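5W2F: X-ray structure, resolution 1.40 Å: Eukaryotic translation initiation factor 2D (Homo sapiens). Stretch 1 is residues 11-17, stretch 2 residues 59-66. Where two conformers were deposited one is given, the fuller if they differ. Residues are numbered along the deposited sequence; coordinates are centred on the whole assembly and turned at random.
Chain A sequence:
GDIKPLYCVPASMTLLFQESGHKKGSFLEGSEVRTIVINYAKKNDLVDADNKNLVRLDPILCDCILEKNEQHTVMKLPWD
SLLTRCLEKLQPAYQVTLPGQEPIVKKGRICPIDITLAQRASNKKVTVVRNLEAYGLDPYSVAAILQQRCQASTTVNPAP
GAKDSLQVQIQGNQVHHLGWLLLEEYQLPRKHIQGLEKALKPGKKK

Stretch 1, residues 11-17: ASMTLLF
Stretch 2 (59-66) PILCDCIL

Two helical segments can pack with no direct hydrogen bond between them, through apolar side chains and bridging water. Residues 11-17 and 59-66 of human eukaryotic translation initiation factor 2D illustrate this principle, burying 349 Å² between them, both sides summed.

Stretch 2 is helical from Pro-59 to Ile-65, with phi/psi near -60/-42 as far as Asp-63; phi then shifts to -101° at Cys-64 and -116° at Ile-65, and Leu-66 leaves the helix at -96/143. Stretch 1 begins with a 3-10 segment at Ala-11 and Ser-12, passes through the N-cap residue Met-13 (-108/13) and becomes helical from Thr-14. Thr-14 ties this turn together: its N and its OG1 both donate to Ala-11 O, at 3.2 and 3.0 Å. The register is set by CA separations of 5.6 Å for Met-13 and Cys-64 and 6.5 Å for Leu-16 and Ile-60, so the chains run in opposite senses.

Cys-64 is the most covered residue. Its CA-to-CB bond points toward stretch 1, and Cys-64 CB approaches closely, lying 3.2 Å from Ser-12 O and 4.0 Å from Met-13 CG. With chi1 at 68° (p), Cys-64 SG sits 4.3 Å from Leu-16 CB and 3.3 Å from the carbonyl O of Ile-60, one turn earlier in its own helix.

Ile-60, whose CA-to-CB bond also points toward the partner, adopts m,t. Ile-60 CG2 meets the backbone as well as side chains, lying 3.8 Å from Leu-16 N, 4.3 Å from Leu-16 CB and 4.0 Å from Leu-15 CB. The CA-to-CB bond of Leu-15 (m,t) points toward stretch 2.

The CA-to-CB bond of Leu-16 points sideways, yet its t,p rotamer carries Leu-16 CD1 to 3.7 Å from CD2 of Leu-61 (m,t). It therefore touches Ile-60, Leu-61 and Cys-64. Met-13, with chi angles m,t,p, reaches Ile-65: Met-13 CE lies 4.3 Å from Ile-65 CG2, where Ile-65 is p,t.

Water completes the join beside Ser-12. One molecule, 2.7 Å from Ser-12 OG (chi1 63°, p), donates to Cys-64 O at 2.7 Å. A second donates to Ser-12 O at 2.6 Å and to Asp-63 OD2 at 2.5 Å, the carboxylate being placed by a t chi1. Polar groups are thus linked through solvent, while the contacts between side chains are apolar.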

# COMPACT_ATOMS: atom_id res chain seq x y z
N ALA A 11 -13.16 6.77 9.26
CA ALA A 11 -14.28 7.21 10.08
C ALA A 11 -15.37 7.86 9.24
O ALA A 11 -16.57 7.64 9.48
CB ALA A 11 -13.79 8.17 11.15
N SER A 12 -14.96 8.65 8.25
CA SER A 12 -15.91 9.39 7.40
C SER A 12 -16.88 8.51 6.62
O SER A 12 -17.91 8.99 6.16
CB SER A 12 -15.16 10.29 6.43
OG SER A 12 -14.37 9.52 5.55
N MET A 13 -16.53 7.24 6.41
CA MET A 13 -17.36 6.32 5.62
C MET A 13 -18.08 5.24 6.45
O MET A 13 -18.65 4.31 5.89
CB MET A 13 -16.50 5.66 4.55
CG MET A 13 -15.85 6.69 3.65
SD MET A 13 -14.79 6.01 2.39
CE MET A 13 -15.96 5.65 1.10
N THR A 14 -18.09 5.38 7.77
CA THR A 14 -18.67 4.34 8.61
C THR A 14 -20.15 4.08 8.34
O THR A 14 -20.58 2.93 8.33
CB THR A 14 -18.42 4.61 10.11
OG1 THR A 14 -18.82 5.93 10.44
CG2 THR A 14 -16.96 4.46 10.41
N LEU A 15 -20.92 5.14 8.08
CA LEU A 15 -22.36 4.96 7.81
C LEU A 15 -22.62 4.19 6.52
O LEU A 15 -23.59 3.43 6.44
CB LEU A 15 -23.11 6.30 7.82
CG LEU A 15 -23.09 7.07 9.14
CD1 LEU A 15 -23.81 8.41 9.02
CD2 LEU A 15 -23.69 6.22 10.25
N LEU A 16 -21.76 4.36 5.52
CA LEU A 16 -21.89 3.59 4.27
C LEU A 16 -21.68 2.11 4.54
O LEU A 16 -22.41 1.28 4.01
CB LEU A 16 -20.90 4.09 3.22
CG LEU A 16 -20.78 3.32 1.89
CD1 LEU A 16 -22.13 3.26 1.20
CD2 LEU A 16 -19.75 4.02 1.00
N PHE A 17 -20.68 1.77 5.36
CA PHE A 17 -20.29 0.39 5.59
C PHE A 17 -21.01 -0.32 6.73
O PHE A 17 -20.84 -1.54 6.91
CB PHE A 17 -18.76 0.32 5.77
CG PHE A 17 -18.05 0.50 4.47
CD1 PHE A 17 -17.88 -0.58 3.60
CD2 PHE A 17 -17.64 1.75 4.05
CE1 PHE A 17 -17.31 -0.40 2.37
CE2 PHE A 17 -17.04 1.93 2.82
CZ PHE A 17 -16.88 0.86 1.98
N PRO A 59 -28.08 11.13 1.37
CA PRO A 59 -27.22 12.00 2.17
C PRO A 59 -25.95 11.34 2.67
O PRO A 59 -24.90 12.00 2.70
CB PRO A 59 -28.14 12.40 3.32
CG PRO A 59 -29.50 12.44 2.69
CD PRO A 59 -29.50 11.26 1.76
N ILE A 60 -26.01 10.06 3.02
CA ILE A 60 -24.82 9.33 3.45
C ILE A 60 -23.76 9.31 2.36
O ILE A 60 -22.59 9.63 2.62
CB ILE A 60 -25.20 7.90 3.92
CG1 ILE A 60 -25.85 8.00 5.30
CG2 ILE A 60 -23.99 6.97 3.94
CD1 ILE A 60 -26.57 6.76 5.75
N LEU A 61 -24.15 8.96 1.14
CA LEU A 61 -23.19 8.94 0.04
C LEU A 61 -22.66 10.35 -0.28
O LEU A 61 -21.47 10.52 -0.53
CB LEU A 61 -23.79 8.27 -1.19
CG LEU A 61 -23.84 6.75 -1.12
CD1 LEU A 61 -24.69 6.20 -2.25
CD2 LEU A 61 -22.43 6.14 -1.09
N CYS A 62 -23.53 11.35 -0.27
CA CYS A 62 -23.09 12.72 -0.54
C CYS A 62 -22.03 13.16 0.46
O CYS A 62 -21.03 13.77 0.10
CB CYS A 62 -24.28 13.69 -0.50
SG CYS A 62 -25.37 13.56 -1.92
N ASP A 63 -22.27 12.81 1.72
CA ASP A 63 -21.43 13.22 2.82
C ASP A 63 -20.04 12.61 2.70
O ASP A 63 -19.04 13.27 2.95
CB ASP A 63 -22.09 12.82 4.14
CG ASP A 63 -21.27 13.18 5.36
OD1 ASP A 63 -20.83 14.34 5.46
OD2 ASP A 63 -21.08 12.29 6.21
N CYS A 64 -19.97 11.34 2.31
CA CYS A 64 -18.67 10.71 2.34
C CYS A 64 -17.92 10.60 1.03
O CYS A 64 -16.73 10.32 1.07
CB CYS A 64 -18.71 9.39 3.11
SG CYS A 64 -19.64 8.07 2.36
N ILE A 65 -18.57 10.84 -0.13
CA ILE A 65 -17.80 10.95 -1.37
C ILE A 65 -17.79 12.28 -2.11
O ILE A 65 -16.89 12.49 -2.93
CB ILE A 65 -18.08 9.78 -2.35
CG1 ILE A 65 -19.52 9.80 -2.84
CG2 ILE A 65 -17.75 8.44 -1.69
CD1 ILE A 65 -19.72 8.99 -4.09
N LEU A 66 -18.72 13.18 -1.82
CA LEU A 66 -18.73 14.49 -2.48
C LEU A 66 -18.06 15.57 -1.63
O LEU A 66 -18.20 15.59 -0.41
CB LEU A 66 -20.15 14.93 -2.80
CG LEU A 66 -21.01 13.96 -3.60
CD1 LEU A 66 -22.35 14.62 -3.85
CD2 LEU A 66 -20.34 13.56 -4.92
O HOH W 1 -15.02 10.58 3.11
O HOH W 2 -18.66 11.51 6.13